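Diphthine synthase (PDB 3I4T) probably uses S-adenosylmethionine to methylate the modified histidine of elongation factor 2 during diphthamide biosynthesis. Local coordinates at residues A[154-159]-A[207-212]; A[214-219]-A[256-261]; A[228-233]-A[252-257]; A[234-239]-A[267-272]. One frame throughout, in Å; residues are numbered along the deposited sequence.

Interaction 1. Residues A[154-159]-A[207-212]; sequences VCFWSE and RYMTIN
Phe156 is the filling of a cation-pi and Met-aromatic sandwich, formed where the loop leaving strand 152-154 meets strand 207-208 and the run into helix 211-225. Over one face of its ring lies the guanidinium of Arg207, with CZ 4.5 Å from the centroid of the Phe156 ring and almost on the normal. The two planes are inclined by 48°, so this is a tilted cover rather than a flat stack. Met209 covers the opposite face: its methyl CE makes a CH-pi contact 4.0 Å from the Phe156 centroid, while SD stands farther off at 5.2 Å. The Met209 chain runs extended until chi3 (-81°), where the bend swings CE to within 3.4 Å of Cys155 O.

Both segments are attached to strand 180-187 of the mixed sheet, Val154 through backbone bonding with Leu183 and Met209 through bonding with Asp185, whose carboxylate also accepts a hydrogen bond from Phe156 N. The far end of the ring presses on backbone, Phe156 CZ lying 3.4 Å from Met209 CA. Deeper in, Val154 CG1 rests 3.8 Å from Met209 SD. Just beyond, Thr210 N-caps helix 211-225, its OG1 bonding to Gln213 N.

Interaction 2. Residues A[214-219]-A[256-261]; sequences CIEQLL and DLLHYD
Ile215 has CG1 anti to its carbonyl carbon (chi1 -68°) and an extended chi2, which carries CD1 out from helix 211-225 toward the backbone at the Leu257-Leu258 junction. There CD1 of Ile215 comes 3.5 Å from Leu257 CB, and it lies 3.7 Å from Leu258 N. The other branch is used as well: Ile215 CG2 packs 4.0 Å from Leu258 CB, so one branched side chain covers two successive residues of the opposing segment. Leu258 answers in the other direction. With CG anti to its own backbone N (chi1 179°), it reaches back to the helix and divides its two methyls between Glu216 and Leu219, about one helical turn apart. CD1 of Leu258 touches Glu216 at the aliphatic CB, 3.9 Å away, while Leu258 CD2 sits more loosely, 4.4 Å from Leu219 CD1.

Leu257 to Tyr260 form a type I beta turn, closed by Tyr260 N bonding to Leu257 O at 3.1 Å. Asn212, at the start of helix 211-225, bonds through ND2 to both Leu258 O and Tyr260 O, fixing the turn against the helix. Cys214 and Leu218 meanwhile pack on Leu269 of the sheet. No hydrogen bond or salt bridge links the two segments themselves, so they hold together by burying apolar surface and by van der Waals contact, and Asn212 adds directional bonds beside it.

Interaction 3. Residues A[228-233]-A[252-257]; sequences GVYDED and GKMKDL
Glu232 and Lys255 lie against each other through their aliphatic carbons, Glu232 CG 3.5 Å from Lys255 CB, as their chains cross at a slant. The lysine starts with CG between its backbone N and carbonyl carbon (chi1 62°), then runs fully extended past Glu232 CG, ending at Asp233 instead of the Glu232 carboxylate. Its NZ forms a weak salt bridge with Asp233 OD1 at 3.4 Å. Lys253 takes another course: it lies alongside Asp233, pointing the same way, with CD 3.4 Å from Asp233 OD1. A bend at chi4 then directs its NZ to a long ion pair with Asp256 OD2. Asp233 OD1 thus receives the ammonium of Lys255 and the methylenes of Lys253, whose own charge lies nearby without touching it. These ion pairs are weak or long and, with Glu232 and Asp233 exposed, probably add only modestly to stability.

On the buried side the meeting is apolar. Met254 and Tyr230 cross at about a right angle, SD of Met254 4.0 Å from Tyr230 CD1, in a Met-aromatic contact that is oblique to the ring. Between the charged and the apolar parts of the contact, Lys255 N donates to Glu232 O at 3.0 Å, approaching in the carbonyl plane on a lone pair; this gives an amide in the first turn of helix 254-257 a partner.

Lys253 is the N-cap of that helix and also the last residue of strand 248-253, which pairs with strand 235-240 through Gly252 and Val236. Met254 packs inward on Ile215 and Leu218, while Tyr230 packs on Glu222 and bonds through OH to Leu218 O of the same helix, 211-225; the loop 228-233 thus meets both that helix and the junction of strand 248-253 with helix 254-257.

Interaction 4. Residues A[234-239]-A[267-272]; sequences TMVVGM and HCLLIP
Val237 and Leu270 form an antiparallel hydrogen-bonded pair, Val237 N to Leu270 O at 3.0 Å and Leu270 N to Val237 O at 2.8 Å. Two residues on, Met239 and Cys268 repeat the pattern, with 2.9 Å from Met239 N to Cys268 O; both bonds of this second pair arrive nearly along the C=O axis. Gly238 and Leu269 make the non-hydrogen-bonded pair between them.

Side chains alternate over the two faces of the sheet. On one face Val237 CB meets Leu270 CB at 3.8 Å. Met239, bent at chi3 (82°), lays SD 3.5 Å from Leu270 CD1, and Cys268 SG lies near Met239 CB. On the other face Leu269 has CG anti to its backbone N (chi1 -173°); CD1 then reaches over toward the partner strand, where it packs 3.8 Å from Val236 CG2. At the strand ends Pro272 CD approaches Met235 O at 3.5 Å.

Farther out, strand 248-253 pairs with 235-240, and strand 180-187 with 267-271, so these are interior strands of the mixed sheet. Helix 211-225 covers the Leu269 face through Cys214 and Leu218; loop residues Ile138, Cys140 and Ser141 meet the face of Leu270 and Met239. Chemically, the contact is a buried, hydrophobic strand pair whose facing amides and carbonyls at Val237, Leu270, Met239 and Cys268 satisfy one another.

Overall arrangement
All four contacts belong to the half of the molecule built round the mixed sheet, apart from the N-terminal parallel sheet. Interaction 4 is within that sheet; helix 211-225 lies over it and enters interactions 1 and 2. Interactions 2 and 3 share Asp256 and Leu257 and have centres about 8 Å apart, whereas the centres of 1 and 3 are about 18 Å apart. Interaction 1 closes before the others open, while the segments of 4 alternate with those of 2 and 3. Such interleaving ties helix, hairpin 235-253 and strand 267-271 into one unit, consistent with the compact C-terminal domain of tetrapyrrole-methylase-type enzymes.

Interaction 1. Residues A[154-159]-A[207-212]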
loop_
_atom_site.group_PDB
_atom_site.type_symbol
_atom_site.label_atom_id
_atom_site.label_comp_id
_atom_site.label_asym_id
_atom_site.label_seq_id
_atom_site.Cartn_x
_atom_site.Cartn_y
_atom_site.Cartn_z
ATOM N N VAL A 154 12.339 10.235 9.012
ATOM C CA VAL A 154 12.981 11.144 9.953
ATOM C C VAL A 154 13.499 10.335 11.146
ATOM O O VAL A 154 12.774 9.514 11.703
ATOM C CB VAL A 154 12.036 12.291 10.382
ATOM C CG1 VAL A 154 12.716 13.203 11.391
ATOM C CG2 VAL A 154 11.623 13.108 9.165
ATOM N N CYS A 155 14.763 10.563 11.503
ATOM C CA CYS A 155 15.434 9.842 12.585
ATOM C C CYS A 155 15.586 10.704 13.840
ATOM O O CYS A 155 15.565 11.939 13.759
ATOM C CB CYS A 155 16.816 9.370 12.119
ATOM S SG CYS A 155 16.772 8.127 10.779
ATOM N N PHE A 156 15.738 10.042 14.991
ATOM C CA PHE A 156 16.084 10.723 16.233
ATOM C C PHE A 156 17.513 11.255 16.186
ATOM O O PHE A 156 18.450 10.506 15.908
ATOM C CB PHE A 156 15.939 9.787 17.446
ATOM C CG PHE A 156 14.539 9.696 17.983
ATOM C CD1 PHE A 156 13.912 10.812 18.523
ATOM C CD2 PHE A 156 13.855 8.483 17.967
ATOM C CE1 PHE A 156 12.623 10.731 19.019
ATOM C CE2 PHE A 156 12.561 8.391 18.464
ATOM C CZ PHE A 156 11.947 9.511 18.994
ATOM N N TRP A 157 17.672 12.542 16.472
ATOM C CA TRP A 157 18.995 13.150 16.536
ATOM C C TRP A 157 19.692 12.820 17.847
ATOM O O TRP A 157 19.042 12.693 18.891
ATOM C CB TRP A 157 18.896 14.654 16.329
ATOM C CG TRP A 157 18.761 15.041 14.885
ATOM C CD1 TRP A 157 18.625 14.200 13.812
ATOM C CD2 TRP A 157 18.729 16.370 14.359
ATOM N NE1 TRP A 157 18.524 14.926 12.651
ATOM C CE2 TRP A 157 18.582 16.260 12.957
ATOM C CE3 TRP A 157 18.816 17.642 14.935
ATOM C CZ2 TRP A 157 18.515 17.379 12.118
ATOM C CZ3 TRP A 157 18.751 18.760 14.102
ATOM C CH2 TRP A 157 18.603 18.619 12.707
ATOM N N SER A 158 21.015 12.687 17.778
ATOM C CA SER A 158 21.811 12.185 18.891
ATOM C C SER A 158 23.219 12.780 18.857
ATOM O O SER A 158 24.056 12.371 18.052
ATOM C CB SER A 158 21.851 10.648 18.838
ATOM O OG SER A 158 22.446 10.092 19.998
ATOM N N GLU A 159 23.456 13.758 19.734
ATOM C CA GLU A 159 24.752 14.443 19.859
ATOM C C GLU A 159 25.142 15.147 18.576
ATOM O O GLU A 159 24.572 16.178 18.230
ATOM C CB GLU A 159 25.874 13.480 20.287
ATOM C CG GLU A 159 25.636 12.744 21.607
ATOM C CD GLU A 159 25.700 13.649 22.821
ATOM O OE1 GLU A 159 26.225 14.784 22.711
ATOM O OE2 GLU A 159 25.224 13.211 23.899
ATOM N N ARG A 207 10.761 3.963 22.160
ATOM C CA ARG A 207 10.445 5.377 22.055
ATOM C C ARG A 207 10.013 5.671 20.619
ATOM O O ARG A 207 10.761 5.459 19.674
ATOM C CB ARG A 207 11.664 6.220 22.478
ATOM C CG ARG A 207 11.353 7.658 22.885
ATOM C CD ARG A 207 12.549 8.326 23.585
ATOM N NE ARG A 207 13.601 8.819 22.678
ATOM C CZ ARG A 207 14.807 8.260 22.526
ATOM N NH1 ARG A 207 15.139 7.168 23.209
ATOM N NH2 ARG A 207 15.689 8.794 21.686
ATOM N N TYR A 208 8.780 6.130 20.470
ATOM C CA TYR A 208 8.234 6.473 19.170
ATOM C C TYR A 208 8.312 7.973 18.952
ATOM O O TYR A 208 7.892 8.756 19.810
ATOM C CB TYR A 208 6.783 6.022 19.083
ATOM C CG TYR A 208 6.616 4.535 18.942
ATOM C CD1 TYR A 208 6.306 3.977 17.698
ATOM C CD2 TYR A 208 6.750 3.679 20.048
ATOM C CE1 TYR A 208 6.138 2.607 17.550
ATOM C CE2 TYR A 208 6.597 2.301 19.910
ATOM C CZ TYR A 208 6.292 1.775 18.652
ATOM O OH TYR A 208 6.138 0.417 18.474
ATOM N N MET A 209 8.858 8.375 17.808
ATOM C CA MET A 209 8.904 9.786 17.463
ATOM C C MET A 209 7.497 10.293 17.236
ATOM O O MET A 209 6.660 9.592 16.668
ATOM C CB MET A 209 9.763 10.022 16.220
ATOM C CG MET A 209 9.812 11.477 15.769
ATOM S SD MET A 209 10.900 11.723 14.368
ATOM C CE MET A 209 12.499 11.799 15.181
ATOM N N THR A 210 7.253 11.515 17.689
ATOM C CA THR A 210 5.979 12.193 17.493
ATOM C C THR A 210 6.013 13.134 16.300
ATOM O O THR A 210 7.070 13.597 15.870
ATOM C CB THR A 210 5.608 13.046 18.730
ATOM O OG1 THR A 210 6.587 14.087 18.901
ATOM C CG2 THR A 210 5.546 12.189 19.989
ATOM N N ILE A 211 4.830 13.426 15.778
ATOM C CA ILE A 211 4.627 14.501 14.821
ATOM C C ILE A 211 5.262 15.814 15.299
ATOM O O ILE A 211 5.861 16.540 14.493
ATOM C CB ILE A 211 3.117 14.675 14.570
ATOM C CG1 ILE A 211 2.625 13.574 13.626
ATOM C CG2 ILE A 211 2.782 16.070 14.031
ATOM C CD1 ILE A 211 1.137 13.269 13.739
ATOM N N ASN A 212 5.119 16.102 16.601
ATOM C CA ASN A 212 5.662 17.307 17.235
ATOM C C ASN A 212 7.181 17.401 17.070
ATOM O O ASN A 212 7.701 18.421 16.600
ATOM C CB ASN A 212 5.293 17.361 18.732
ATOM C CG ASN A 212 3.801 17.142 18.989
ATOM O OD1 ASN A 212 3.377 16.030 19.309
ATOM N ND2 ASN A 212 3.004 18.198 18.851
#

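Interaction 2. Residues A[214-219]-A[256-261]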
loop_
_atom_site.group_PDB
_atom_site.type_symbol
_atom_site.label_atom_id
_atom_site.label_comp_id
_atom_site.label_asym_id
_atom_site.label_seq_id
_atom_site.Cartn_x
_atom_site.Cartn_y
_atom_site.Cartn_z
ATOM N N CYS A 214 8.907 15.632 15.011
ATOM C CA CYS A 214 9.159 15.594 13.575
ATOM C C CYS A 214 9.135 16.998 12.977
ATOM O O CYS A 214 10.062 17.390 12.277
ATOM C CB CYS A 214 8.126 14.713 12.861
ATOM S SG CYS A 214 8.248 14.822 11.042
ATOM N N ILE A 215 8.062 17.741 13.246
ATOM C CA ILE A 215 7.917 19.105 12.733
ATOM C C ILE A 215 9.025 19.992 13.287
ATOM O O ILE A 215 9.590 20.794 12.566
ATOM C CB ILE A 215 6.510 19.694 13.049
ATOM C CG1 ILE A 215 5.420 18.967 12.254
ATOM C CG2 ILE A 215 6.461 21.189 12.772
ATOM C CD1 ILE A 215 4.019 19.356 12.644
ATOM N N GLU A 216 9.357 19.826 14.557
ATOM C CA GLU A 216 10.428 20.608 15.157
ATOM C C GLU A 216 11.712 20.453 14.348
ATOM O O GLU A 216 12.323 21.443 13.952
ATOM C CB GLU A 216 10.658 20.181 16.614
ATOM C CG GLU A 216 11.535 21.122 17.424
ATOM C CD GLU A 216 12.106 20.444 18.667
ATOM O OE1 GLU A 216 12.739 19.365 18.527
ATOM O OE2 GLU A 216 11.925 20.990 19.787
ATOM N N GLN A 217 12.099 19.205 14.092
ATOM C CA GLN A 217 13.334 18.909 13.369
ATOM C C GLN A 217 13.312 19.451 11.931
ATOM O O GLN A 217 14.304 20.016 11.468
ATOM C CB GLN A 217 13.605 17.403 13.360
ATOM C CG GLN A 217 15.063 17.074 13.105
ATOM C CD GLN A 217 15.301 15.613 12.795
ATOM O OE1 GLN A 217 15.448 15.237 11.632
ATOM N NE2 GLN A 217 15.361 14.784 13.831
ATOM N N LEU A 218 12.183 19.276 11.242
ATOM C CA LEU A 218 12.016 19.776 9.875
ATOM C C LEU A 218 12.176 21.291 9.799
ATOM O O LEU A 218 12.788 21.812 8.856
ATOM C CB LEU A 218 10.657 19.372 9.269
ATOM C CG LEU A 218 10.302 17.900 9.012
ATOM C CD1 LEU A 218 8.915 17.793 8.419
ATOM C CD2 LEU A 218 11.282 17.197 8.111
ATOM N N LEU A 219 11.629 21.989 10.790
ATOM C CA LEU A 219 11.722 23.446 10.842
ATOM C C LEU A 219 13.155 23.899 11.068
ATOM O O LEU A 219 13.594 24.895 10.503
ATOM C CB LEU A 219 10.779 24.012 11.905
ATOM C CG LEU A 219 9.304 23.947 11.477
ATOM C CD1 LEU A 219 8.354 24.404 12.580
ATOM C CD2 LEU A 219 9.077 24.767 10.211
ATOM N N ASP A 256 1.224 25.218 13.979
ATOM C CA ASP A 256 0.051 24.850 14.763
ATOM C C ASP A 256 0.092 23.389 15.169
ATOM O O ASP A 256 -0.307 23.031 16.282
ATOM C CB ASP A 256 -1.225 25.160 13.991
ATOM C CG ASP A 256 -1.495 26.641 13.896
ATOM O OD1 ASP A 256 -1.265 27.363 14.890
ATOM O OD2 ASP A 256 -1.943 27.100 12.831
ATOM N N LEU A 257 0.586 22.546 14.271
ATOM C CA LEU A 257 0.669 21.113 14.537
ATOM C C LEU A 257 1.840 20.758 15.447
ATOM O O LEU A 257 1.767 19.802 16.211
ATOM C CB LEU A 257 0.655 20.303 13.229
ATOM C CG LEU A 257 -0.725 19.794 12.778
ATOM C CD1 LEU A 257 -1.726 20.899 12.575
ATOM C CD2 LEU A 257 -0.623 18.959 11.524
ATOM N N LEU A 258 2.901 21.559 15.386
ATOM C CA LEU A 258 4.022 21.483 16.341
ATOM C C LEU A 258 3.624 21.323 17.833
ATOM O O LEU A 258 4.329 20.657 18.597
ATOM C CB LEU A 258 4.922 22.708 16.167
ATOM C CG LEU A 258 6.160 22.932 17.045
ATOM C CD1 LEU A 258 7.174 21.786 16.950
ATOM C CD2 LEU A 258 6.818 24.272 16.690
ATOM N N HIS A 259 2.505 21.919 18.240
ATOM C CA HIS A 259 2.112 21.921 19.653
ATOM C C HIS A 259 0.822 21.179 19.881
ATOM O O HIS A 259 0.315 21.110 21.006
ATOM C CB HIS A 259 1.964 23.353 20.167
ATOM C CG HIS A 259 3.213 24.160 20.041
ATOM N ND1 HIS A 259 4.343 23.898 20.784
ATOM C CD2 HIS A 259 3.523 25.203 19.236
ATOM C CE1 HIS A 259 5.296 24.749 20.448
ATOM N NE2 HIS A 259 4.824 25.552 19.511
ATOM N N TYR A 260 0.277 20.631 18.809
ATOM C CA TYR A 260 -0.933 19.847 18.913
ATOM C C TYR A 260 -0.645 18.487 19.575
ATOM O O TYR A 260 0.361 17.846 19.280
ATOM C CB TYR A 260 -1.549 19.678 17.522
ATOM C CG TYR A 260 -2.944 19.128 17.552
ATOM C CD1 TYR A 260 -4.043 19.971 17.490
ATOM C CD2 TYR A 260 -3.163 17.759 17.645
ATOM C CE1 TYR A 260 -5.335 19.461 17.526
ATOM C CE2 TYR A 260 -4.432 17.240 17.681
ATOM C CZ TYR A 260 -5.519 18.089 17.623
ATOM O OH TYR A 260 -6.787 17.549 17.656
ATOM N N ASP A 261 -1.530 18.068 20.478
ATOM C CA ASP A 261 -1.417 16.776 21.147
ATOM C C ASP A 261 -2.107 15.693 20.322
ATOM O O ASP A 261 -3.329 15.686 20.205
ATOM C CB ASP A 261 -2.036 16.863 22.554
ATOM C CG ASP A 261 -1.974 15.534 23.335
ATOM O OD1 ASP A 261 -1.359 14.539 22.873
ATOM O OD2 ASP A 261 -2.555 15.492 24.440
#

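Interaction 3. Residues A[228-233]-A[252-257]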
loop_
_atom_site.group_PDB
_atom_site.type_symbol
_atom_site.label_atom_id
_atom_site.label_comp_id
_atom_site.label_asym_id
_atom_site.label_seq_id
_atom_site.Cartn_x
_atom_site.Cartn_y
_atom_site.Cartn_z
ATOM N N GLY A 228 13.950 26.658 0.938
ATOM C CA GLY A 228 12.569 27.103 0.749
ATOM C C GLY A 228 11.595 25.994 0.389
ATOM O O GLY A 228 10.631 26.232 -0.338
ATOM N N VAL A 229 11.835 24.794 0.929
ATOM C CA VAL A 229 11.050 23.598 0.609
ATOM C C VAL A 229 9.664 23.634 1.265
ATOM O O VAL A 229 8.652 23.322 0.636
ATOM C CB VAL A 229 11.807 22.316 1.034
ATOM C CG1 VAL A 229 11.027 21.068 0.646
ATOM C CG2 VAL A 229 13.188 22.282 0.415
ATOM N N TYR A 230 9.646 23.998 2.539
ATOM C CA TYR A 230 8.428 24.222 3.308
ATOM C C TYR A 230 8.750 25.310 4.326
ATOM O O TYR A 230 9.928 25.680 4.490
ATOM C CB TYR A 230 8.018 22.951 4.045
ATOM C CG TYR A 230 9.167 22.269 4.751
ATOM C CD1 TYR A 230 9.663 22.763 5.961
ATOM C CD2 TYR A 230 9.769 21.135 4.208
ATOM C CE1 TYR A 230 10.722 22.145 6.610
ATOM C CE2 TYR A 230 10.834 20.512 4.854
ATOM C CZ TYR A 230 11.306 21.026 6.051
ATOM O OH TYR A 230 12.357 20.416 6.689
ATOM N N ASP A 231 7.723 25.821 5.005
ATOM C CA ASP A 231 7.945 26.678 6.173
ATOM C C ASP A 231 6.858 26.569 7.252
ATOM O O ASP A 231 5.844 25.924 7.051
ATOM C CB ASP A 231 8.231 28.146 5.765
ATOM C CG ASP A 231 7.016 28.873 5.160
ATOM O OD1 ASP A 231 5.917 28.294 4.975
ATOM O OD2 ASP A 231 7.185 30.077 4.857
ATOM N N GLU A 232 7.112 27.198 8.394
ATOM C CA GLU A 232 6.158 27.406 9.497
ATOM C C GLU A 232 4.672 27.360 9.098
ATOM O O GLU A 232 3.843 26.741 9.786
ATOM C CB GLU A 232 6.474 28.779 10.117
ATOM C CG GLU A 232 6.147 28.929 11.579
ATOM C CD GLU A 232 6.649 30.240 12.169
ATOM O OE1 GLU A 232 6.213 31.327 11.724
ATOM O OE2 GLU A 232 7.483 30.184 13.097
ATOM N N ASP A 233 4.347 28.029 7.994
ATOM C CA ASP A 233 2.965 28.209 7.550
ATOM C C ASP A 233 2.497 27.174 6.521
ATOM O O ASP A 233 1.360 27.247 6.055
ATOM C CB ASP A 233 2.770 29.621 6.981
ATOM C CG ASP A 233 2.964 30.713 8.028
ATOM O OD1 ASP A 233 2.150 30.787 8.974
ATOM O OD2 ASP A 233 3.922 31.509 7.899
ATOM N N GLY A 252 -3.286 21.226 9.049
ATOM C CA GLY A 252 -2.994 22.578 9.503
ATOM C C GLY A 252 -1.543 22.973 9.320
ATOM O O GLY A 252 -0.731 22.197 8.794
ATOM N N LYS A 253 -1.227 24.191 9.762
ATOM C CA LYS A 253 0.110 24.753 9.642
ATOM C C LYS A 253 1.104 23.985 10.493
ATOM O O LYS A 253 0.751 23.433 11.529
ATOM C CB LYS A 253 0.121 26.238 10.041
ATOM C CG LYS A 253 -0.861 27.106 9.278
ATOM C CD LYS A 253 -0.442 28.574 9.250
ATOM C CE LYS A 253 -1.627 29.503 8.930
ATOM N NZ LYS A 253 -2.277 30.012 10.192
ATOM N N MET A 254 2.356 23.968 10.052
ATOM C CA MET A 254 3.440 23.354 10.809
ATOM C C MET A 254 3.569 23.929 12.204
ATOM O O MET A 254 3.760 23.171 13.152
ATOM C CB MET A 254 4.762 23.445 10.049
ATOM C CG MET A 254 4.717 22.658 8.740
ATOM S SD MET A 254 6.312 22.134 8.062
ATOM C CE MET A 254 6.711 20.785 9.168
ATOM N N LYS A 255 3.435 25.252 12.335
ATOM C CA LYS A 255 3.529 25.908 13.649
ATOM C C LYS A 255 2.370 25.554 14.565
ATOM O O LYS A 255 2.515 25.584 15.785
ATOM C CB LYS A 255 3.632 27.430 13.526
ATOM C CG LYS A 255 2.431 28.114 12.874
ATOM C CD LYS A 255 2.650 29.610 12.740
ATOM C CE LYS A 255 1.383 30.308 12.280
ATOM N NZ LYS A 255 1.566 31.790 12.136
ATOM N N ASP A 256 1.224 25.218 13.979
ATOM C CA ASP A 256 0.051 24.850 14.763
ATOM C C ASP A 256 0.092 23.389 15.169
ATOM O O ASP A 256 -0.307 23.031 16.282
ATOM C CB ASP A 256 -1.225 25.160 13.991
ATOM C CG ASP A 256 -1.495 26.641 13.896
ATOM O OD1 ASP A 256 -1.265 27.363 14.890
ATOM O OD2 ASP A 256 -1.943 27.100 12.831
ATOM N N LEU A 257 0.586 22.546 14.271
ATOM C CA LEU A 257 0.669 21.113 14.537
ATOM C C LEU A 257 1.840 20.758 15.447
ATOM O O LEU A 257 1.767 19.802 16.211
ATOM C CB LEU A 257 0.655 20.303 13.229
ATOM C CG LEU A 257 -0.725 19.794 12.778
ATOM C CD1 LEU A 257 -1.726 20.899 12.575
ATOM C CD2 LEU A 257 -0.623 18.959 11.524
#

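Interaction 4. Residues A[234-239]-A[267-272]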
loop_
_atom_site.group_PDB
_atom_site.type_symbol
_atom_site.label_atom_id
_atom_site.label_comp_id
_atom_site.label_asym_id
_atom_site.label_seq_id
_atom_site.Cartn_x
_atom_site.Cartn_y
_atom_site.Cartn_z
ATOM N N THR A 234 3.365 26.220 6.174
ATOM C CA THR A 234 3.019 25.165 5.210
ATOM C C THR A 234 1.955 24.253 5.818
ATOM O O THR A 234 2.125 23.784 6.938
ATOM C CB THR A 234 4.274 24.338 4.782
ATOM O OG1 THR A 234 5.204 25.190 4.095
ATOM C CG2 THR A 234 3.895 23.172 3.867
ATOM N N MET A 235 0.866 24.028 5.083
ATOM C CA MET A 235 -0.245 23.178 5.530
ATOM C C MET A 235 0.114 21.713 5.338
ATOM O O MET A 235 0.390 21.268 4.217
ATOM C CB MET A 235 -1.542 23.495 4.765
ATOM C CG MET A 235 -2.102 24.912 4.954
ATOM S SD MET A 235 -2.857 25.205 6.580
ATOM C CE MET A 235 -4.462 24.435 6.368
ATOM N N VAL A 236 0.106 20.965 6.431
ATOM C CA VAL A 236 0.501 19.569 6.412
ATOM C C VAL A 236 -0.525 18.759 7.165
ATOM O O VAL A 236 -1.441 19.310 7.780
ATOM C CB VAL A 236 1.889 19.342 7.055
ATOM C CG1 VAL A 236 2.983 20.059 6.251
ATOM C CG2 VAL A 236 1.895 19.784 8.531
ATOM N N VAL A 237 -0.359 17.446 7.120
ATOM C CA VAL A 237 -1.343 16.532 7.649
ATOM C C VAL A 237 -0.656 15.667 8.694
ATOM O O VAL A 237 0.215 14.857 8.360
ATOM C CB VAL A 237 -1.935 15.636 6.532
ATOM C CG1 VAL A 237 -3.151 14.857 7.037
ATOM C CG2 VAL A 237 -2.299 16.470 5.299
ATOM N N GLY A 238 -1.036 15.865 9.955
ATOM C CA GLY A 238 -0.569 15.029 11.036
ATOM C C GLY A 238 -1.526 13.868 11.136
ATOM O O GLY A 238 -2.748 14.057 11.092
ATOM N N MET A 239 -0.983 12.661 11.247
ATOM C CA MET A 239 -1.820 11.481 11.344
ATOM C C MET A 239 -1.351 10.567 12.447
ATOM O O MET A 239 -0.176 10.211 12.514
ATOM C CB MET A 239 -1.851 10.734 10.012
ATOM C CG MET A 239 -2.353 11.599 8.856
ATOM S SD MET A 239 -2.472 10.655 7.349
ATOM C CE MET A 239 -4.054 9.847 7.555
ATOM N N HIS A 267 2.671 7.595 14.824
ATOM C CA HIS A 267 2.422 8.844 14.091
ATOM C C HIS A 267 3.158 8.873 12.750
ATOM O O HIS A 267 4.207 8.241 12.595
ATOM C CB HIS A 267 2.889 10.085 14.868
ATOM C CG HIS A 267 2.195 10.325 16.173
ATOM N ND1 HIS A 267 2.595 11.323 17.040
ATOM C CD2 HIS A 267 1.152 9.703 16.773
ATOM C CE1 HIS A 267 1.825 11.309 18.113
ATOM N NE2 HIS A 267 0.944 10.332 17.977
ATOM N N CYS A 268 2.603 9.630 11.802
ATOM C CA CYS A 268 3.309 10.021 10.590
ATOM C C CYS A 268 2.763 11.334 10.037
ATOM O O CYS A 268 1.697 11.799 10.448
ATOM C CB CYS A 268 3.246 8.932 9.515
ATOM S SG CYS A 268 1.597 8.653 8.880
ATOM N N LEU A 269 3.502 11.907 9.091
ATOM C CA LEU A 269 3.216 13.215 8.544
ATOM C C LEU A 269 3.080 13.151 7.029
ATOM O O LEU A 269 3.822 12.430 6.359
ATOM C CB LEU A 269 4.363 14.169 8.907
ATOM C CG LEU A 269 4.189 15.646 8.578
ATOM C CD1 LEU A 269 3.078 16.251 9.405
ATOM C CD2 LEU A 269 5.480 16.376 8.819
ATOM N N LEU A 270 2.132 13.905 6.493
ATOM C CA LEU A 270 2.010 14.055 5.050
ATOM C C LEU A 270 2.279 15.492 4.647
ATOM O O LEU A 270 1.661 16.430 5.164
ATOM C CB LEU A 270 0.633 13.624 4.550
ATOM C CG LEU A 270 0.039 12.302 5.045
ATOM C CD1 LEU A 270 -1.323 12.097 4.388
ATOM C CD2 LEU A 270 0.942 11.116 4.785
ATOM N N ILE A 271 3.226 15.655 3.735
ATOM C CA ILE A 271 3.530 16.954 3.196
ATOM C C ILE A 271 3.017 17.008 1.760
ATOM O O ILE A 271 3.650 16.464 0.847
ATOM C CB ILE A 271 5.045 17.279 3.257
ATOM C CG1 ILE A 271 5.570 17.130 4.692
ATOM C CG2 ILE A 271 5.296 18.694 2.718
ATOM C CD1 ILE A 271 7.095 17.247 4.819
ATOM N N PRO A 272 1.852 17.651 1.563
ATOM C CA PRO A 272 1.221 17.753 0.248
ATOM C C PRO A 272 2.129 18.435 -0.760
ATOM O O PRO A 272 2.975 19.225 -0.363
ATOM C CB PRO A 272 -0.005 18.636 0.511
ATOM C CG PRO A 272 -0.297 18.484 1.975
ATOM C CD PRO A 272 1.031 18.253 2.635
#